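Local coordinates for protein homoaconitase small subunit (Methanocaldococcus jannaschii, PDB 2PKP) that forms, with its large partner subunit, a hydro-lyase that converts homocitrate to homoisocitrate by way of cis-homoaconitate, at residues A[70-73]-A[74-78]; A[82-85]-A[86-89]; A[108-111]-A[112-116]. All coordinates share one frame; numbering follows the deposited sequence.

The three local contacts follow one another along the chain. Contact 1 (70-78) is the C-terminal part of helix 68-75 and the turn that follows it, and this helix links the parallel strands 54-57 and 81-84 in a beta-alpha-beta unit; contact 2 (82-89) is the end of strand 81-84 and the loop leading to helix 89-98. Their centres lie about 15 Å apart, and Ile74 packs on Val82 between them. Contact 3 (108-116) enters strand 115-119 of the same mixed sheet, its centre about 16 Å from that of contact 2 and about 20 Å from that of contact 1. A salt bridge from Lys85 to Asp108 joins contacts 2 and 3 in this aconitase swivel-type domain.

Contact 1: residues A[70-73]-A[74-78]; sequences AVIA and IKYCG
Ile72 and Tyr76 meet because their first torsions lay both side chains along the same flank of the helix. A chi1 of -70° sets CG1 of Ile72 beside the backbone N and leaves CG2 anti to it, and this branch rather than the longer CG1 arm faces the phenol. Tyr76, with chi1 at -81°, runs beside it in the same direction, and its CD1 comes 3.6 Å from CG2 of Ile72. The carbonyl of Ile72 approaches the same ring at its edge, its O standing 3.1 Å from Tyr76 CD1. That oxygen also accepts from Tyr76 N at 2.9 Å, the last of three successive i to i+4 bonds. Before it come a straighter one, Lys75 N to Val71 O at 2.9 Å and 168°, and a longer one, Ile74 N to Ala70 O at 3.3 Å. Ile74 folds its CG1 back to within 3.3 Å of Ala70 O, so an aliphatic arm lies against the carbonyl of the preceding turn. Tyr76 is the first residue to leave helical angles, and a type I beta turn from Lys75 to Gly78 carries the chain out of helix 68-75 towards strand 81-84. This is the exit of the helical crossover in the beta-alpha-beta unit. Ile74 and Val71 both pack on Phe91 of helix 89-98, whereas Ile72 and Tyr76 lean on Pro30 of helix 30-34, where Tyr31 also meets the Tyr76 ring edge-to-face. The chemistry is therefore divided: the amides of Ile74, Lys75 and Tyr76 are satisfied by the carbonyls four residues back, while apolar branches meet the neighbouring helices, and the Tyr76 ring meets this turn through carbon, at CD1 and CE1.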
# COMPACT_ATOMS: atom_id res chain seq x y z
N ALA A 70 12.04 14.47 -2.20
CA ALA A 70 12.43 13.36 -3.05
C ALA A 70 11.72 12.07 -2.63
O ALA A 70 11.18 11.35 -3.47
CB ALA A 70 13.93 13.17 -3.01
N VAL A 71 11.72 11.78 -1.33
CA VAL A 71 11.08 10.57 -0.83
C VAL A 71 9.57 10.70 -0.88
O VAL A 71 8.87 9.70 -1.04
CB VAL A 71 11.52 10.23 0.62
CG1 VAL A 71 13.03 10.05 0.67
CG2 VAL A 71 11.08 11.31 1.58
N ILE A 72 9.07 11.92 -0.75
CA ILE A 72 7.64 12.16 -0.80
C ILE A 72 7.14 11.99 -2.24
O ILE A 72 6.03 11.53 -2.47
CB ILE A 72 7.29 13.58 -0.28
CG1 ILE A 72 7.53 13.63 1.23
CG2 ILE A 72 5.84 13.93 -0.61
CD1 ILE A 72 7.23 14.99 1.86
N ALA A 73 7.99 12.36 -3.21
CA ALA A 73 7.65 12.24 -4.62
C ALA A 73 7.50 10.77 -4.98
O ALA A 73 6.61 10.39 -5.73
CB ALA A 73 8.74 12.88 -5.47
N ILE A 74 8.39 9.95 -4.45
CA ILE A 74 8.36 8.51 -4.70
C ILE A 74 7.14 7.89 -3.99
O ILE A 74 6.32 7.22 -4.62
CB ILE A 74 9.65 7.84 -4.19
CG1 ILE A 74 10.86 8.38 -4.96
CG2 ILE A 74 9.55 6.32 -4.35
CD1 ILE A 74 12.21 7.95 -4.42
N LYS A 75 7.04 8.13 -2.69
CA LYS A 75 5.94 7.59 -1.89
C LYS A 75 4.57 7.94 -2.46
O LYS A 75 3.66 7.10 -2.47
CB LYS A 75 6.06 8.08 -0.45
CG LYS A 75 4.95 7.60 0.48
CD LYS A 75 5.11 8.23 1.87
CE LYS A 75 4.06 7.75 2.88
NZ LYS A 75 2.68 8.18 2.53
N TYR A 76 4.40 9.17 -2.94
CA TYR A 76 3.10 9.55 -3.47
C TYR A 76 2.78 9.09 -4.89
O TYR A 76 1.76 9.48 -5.46
CB TYR A 76 2.88 11.06 -3.31
CG TYR A 76 2.44 11.40 -1.91
CD1 TYR A 76 3.34 11.36 -0.84
CD2 TYR A 76 1.10 11.68 -1.62
CE1 TYR A 76 2.92 11.58 0.47
CE2 TYR A 76 0.67 11.90 -0.32
CZ TYR A 76 1.58 11.84 0.72
OH TYR A 76 1.17 12.04 2.01
N CYS A 77 3.64 8.24 -5.44
CA CYS A 77 3.42 7.65 -6.76
C CYS A 77 2.83 6.28 -6.47
O CYS A 77 2.48 5.53 -7.38
CB CYS A 77 4.73 7.48 -7.53
SG CYS A 77 5.24 8.90 -8.50
N GLY A 78 2.73 5.95 -5.19
CA GLY A 78 2.20 4.66 -4.80
C GLY A 78 3.32 3.63 -4.72
O GLY A 78 3.06 2.43 -4.71

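Contact 2: residues A[82-85]-A[86-89]; sequences VIAK and SFAR
Phe87 turns its ring back over the strand it has just left, and Ala84 meets it from one face. The methyl CB of Ala84 sits 3.9 Å from the ring centroid and 21° off the normal, a CH-pi contact displaced towards the rim, where CZ is its nearest ring atom. Val82, two residues earlier on the same side of strand 81-84, adds its CG1 at 3.6 Å from Phe87 CE1. This branch is anti to the backbone N (chi1 176°), which brings it against the outer CE1-CZ side of the ring. The Val82 carbonyl comes up to the ring edge, its O lying 3.3 Å from Phe87 CZ. Phe87 thus meets the strand with its outer carbons, and Pro102 and Ile104 of strand 101-104 pack on it as well. This is the tight part. The other part is looser and more polar: Lys85 and Ser86 are partly exposed, and their side chains lead off to partners elsewhere. The Lys85 chain is extended beyond CG and ends in a salt bridge to Asp108, while Ser86 OG is hydrogen-bonded to Glu59 and to the backbone N of Asn60. Farther on, Ala88 takes the N-cap position of helix 89-98. The whole stretch is the connection from a strand to the next helix in the alternating part of the domain. The side chains in the bend meet by apolar and CH-pi contacts, with Val82 and Ala84 buried beneath a partly exposed Phe87, whereas the charged and hydroxyl groups are satisfied by loops outside it; the charge of Lys85 is probably balanced by Asp108.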
# COMPACT_ATOMS: atom_id res chain seq x y z
N VAL A 82 12.11 0.92 -2.68
CA VAL A 82 13.12 1.23 -3.67
C VAL A 82 14.21 0.21 -3.44
O VAL A 82 14.66 0.02 -2.31
CB VAL A 82 13.71 2.64 -3.45
CG1 VAL A 82 14.83 2.89 -4.44
CG2 VAL A 82 12.63 3.68 -3.61
N ILE A 83 14.61 -0.47 -4.50
CA ILE A 83 15.67 -1.45 -4.40
C ILE A 83 16.92 -0.86 -5.05
O ILE A 83 16.87 -0.44 -6.20
CB ILE A 83 15.30 -2.76 -5.13
CG1 ILE A 83 13.95 -3.28 -4.63
CG2 ILE A 83 16.38 -3.82 -4.90
CD1 ILE A 83 13.42 -4.49 -5.42
N ALA A 84 18.02 -0.84 -4.32
CA ALA A 84 19.26 -0.29 -4.88
C ALA A 84 20.48 -1.04 -4.33
O ALA A 84 20.37 -1.78 -3.35
CB ALA A 84 19.38 1.20 -4.56
N LYS A 85 21.63 -0.84 -4.97
CA LYS A 85 22.87 -1.47 -4.51
C LYS A 85 23.32 -0.76 -3.25
O LYS A 85 23.89 -1.37 -2.35
CB LYS A 85 23.96 -1.37 -5.58
CG LYS A 85 23.70 -2.21 -6.82
CD LYS A 85 24.90 -2.15 -7.76
CE LYS A 85 24.66 -2.95 -9.03
NZ LYS A 85 25.84 -2.88 -9.94
N SER A 86 23.07 0.55 -3.19
CA SER A 86 23.41 1.35 -2.02
C SER A 86 22.59 2.64 -2.04
O SER A 86 22.13 3.09 -3.10
CB SER A 86 24.91 1.67 -1.97
OG SER A 86 25.33 2.42 -3.08
N PHE A 87 22.40 3.23 -0.86
CA PHE A 87 21.61 4.45 -0.72
C PHE A 87 22.39 5.58 -0.07
O PHE A 87 23.15 5.36 0.88
CB PHE A 87 20.39 4.19 0.17
CG PHE A 87 19.35 3.31 -0.45
CD1 PHE A 87 18.37 3.86 -1.28
CD2 PHE A 87 19.32 1.95 -0.19
CE1 PHE A 87 17.37 3.06 -1.83
CE2 PHE A 87 18.32 1.14 -0.73
CZ PHE A 87 17.35 1.69 -1.55
N ALA A 88 22.18 6.80 -0.56
CA ALA A 88 22.82 7.96 0.05
C ALA A 88 22.29 7.96 1.48
O ALA A 88 21.11 7.67 1.72
CB ALA A 88 22.41 9.24 -0.68
N ARG A 89 23.16 8.26 2.43
CA ARG A 89 22.80 8.26 3.84
C ARG A 89 21.57 9.09 4.18
O ARG A 89 20.66 8.61 4.84
CB ARG A 89 23.98 8.75 4.68
CG ARG A 89 25.26 7.94 4.49
CD ARG A 89 26.43 8.47 5.31
NE ARG A 89 26.22 8.36 6.76
CZ ARG A 89 25.57 9.27 7.49
NH1 ARG A 89 25.08 10.36 6.92
NH2 ARG A 89 25.43 9.09 8.80

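Contact 3: residues A[108-111]-A[112-116]; sequences DEIK and DGDIV
Asp114 reaches back across the turn to Lys111, whose backbone N donates to its OD2 over 2.7 Å with an N-H...O angle of 162°. The donor comes from above the carboxylate plane, 47° out of it. In return the Lys111 carbonyl O accepts from Asp114 N at 3.1 Å. With chi1 at -80°, the Asp114 carboxylate is set beside its own backbone N and alongside the Lys111 side chain. OD2 has a second donor in a water, 2.8 Å away, which also donates to Glu109 O at 2.7 Å. The Asp114 N to Lys111 O bond closes a type II beta turn from Lys111 to Asp114, and the side-chain bond to Lys111 N reinforces it; Gly113 has a backbone conformation where a CB would collide with the preceding carbonyl O, and the turn delivers the chain into strand 115-119, which runs antiparallel to strand 2-9. The other carboxylate oxygen, OD1, is held by Lys130 in a salt bridge and by Asn129. Were Asp114 replaced by an alanine, Lys111 N would probably lose its side-chain acceptor and Lys130 its negative mate. Asp112 accepts through OD1 from the backbone N of Lys9, and Lys9 NZ binds Ile110 O. Apart from these polar bonds, Ile110 CG2 packs crosswise on Val116 CG1 at 4.1 Å, and both side chains rest on Ala7.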
# COMPACT_ATOMS: atom_id res chain seq x y z
N ASP A 108 21.89 -5.61 -10.43
CA ASP A 108 22.30 -5.98 -11.78
C ASP A 108 21.44 -7.20 -12.17
O ASP A 108 21.28 -7.51 -13.35
CB ASP A 108 23.79 -6.38 -11.84
CG ASP A 108 24.73 -5.20 -11.62
OD1 ASP A 108 24.32 -4.04 -11.82
OD2 ASP A 108 25.91 -5.45 -11.26
N GLU A 109 20.89 -7.87 -11.17
CA GLU A 109 20.06 -9.05 -11.38
C GLU A 109 18.65 -8.69 -11.83
O GLU A 109 17.87 -9.57 -12.22
CB GLU A 109 19.96 -9.88 -10.10
CG GLU A 109 21.28 -10.42 -9.56
CD GLU A 109 21.89 -11.52 -10.44
OE1 GLU A 109 21.22 -11.99 -11.37
OE2 GLU A 109 23.04 -11.92 -10.18
N ILE A 110 18.32 -7.41 -11.78
CA ILE A 110 16.99 -6.95 -12.16
C ILE A 110 17.00 -6.06 -13.40
O ILE A 110 17.83 -5.15 -13.52
CB ILE A 110 16.33 -6.17 -11.00
CG1 ILE A 110 16.34 -7.04 -9.73
CG2 ILE A 110 14.91 -5.78 -11.38
CD1 ILE A 110 15.92 -6.29 -8.47
N LYS A 111 16.08 -6.33 -14.32
CA LYS A 111 15.98 -5.56 -15.56
C LYS A 111 14.72 -4.73 -15.54
O LYS A 111 13.75 -5.06 -14.85
CB LYS A 111 15.95 -6.50 -16.77
CG LYS A 111 17.21 -7.32 -16.95
CD LYS A 111 18.40 -6.42 -17.23
CE LYS A 111 19.66 -7.24 -17.53
NZ LYS A 111 20.81 -6.36 -17.94
N ASP A 112 14.72 -3.64 -16.31
CA ASP A 112 13.56 -2.76 -16.38
C ASP A 112 12.38 -3.58 -16.87
O ASP A 112 12.52 -4.41 -17.77
CB ASP A 112 13.83 -1.61 -17.35
CG ASP A 112 12.72 -0.58 -17.32
OD1 ASP A 112 12.48 0.01 -16.25
OD2 ASP A 112 12.09 -0.36 -18.38
N GLY A 113 11.22 -3.37 -16.25
CA GLY A 113 10.03 -4.11 -16.65
C GLY A 113 9.86 -5.47 -15.99
O GLY A 113 8.83 -6.12 -16.19
N ASP A 114 10.85 -5.93 -15.23
CA ASP A 114 10.70 -7.22 -14.56
C ASP A 114 9.61 -7.10 -13.51
O ASP A 114 9.33 -6.01 -13.02
CB ASP A 114 11.99 -7.65 -13.84
CG ASP A 114 13.04 -8.24 -14.77
OD1 ASP A 114 12.68 -8.71 -15.87
OD2 ASP A 114 14.23 -8.25 -14.39
N ILE A 115 8.96 -8.22 -13.20
CA ILE A 115 7.95 -8.22 -12.16
C ILE A 115 8.71 -8.74 -10.94
O ILE A 115 9.24 -9.85 -10.97
CB ILE A 115 6.78 -9.17 -12.49
CG1 ILE A 115 6.11 -8.73 -13.80
CG2 ILE A 115 5.77 -9.18 -11.33
CD1 ILE A 115 5.62 -7.30 -13.79
N VAL A 116 8.79 -7.93 -9.88
CA VAL A 116 9.52 -8.34 -8.69
C VAL A 116 8.61 -8.51 -7.49
O VAL A 116 7.63 -7.79 -7.33
CB VAL A 116 10.64 -7.32 -8.33
CG1 VAL A 116 11.65 -7.24 -9.47
CG2 VAL A 116 10.05 -5.95 -8.04
O HOH W 1 16.29 -10.17 -14.32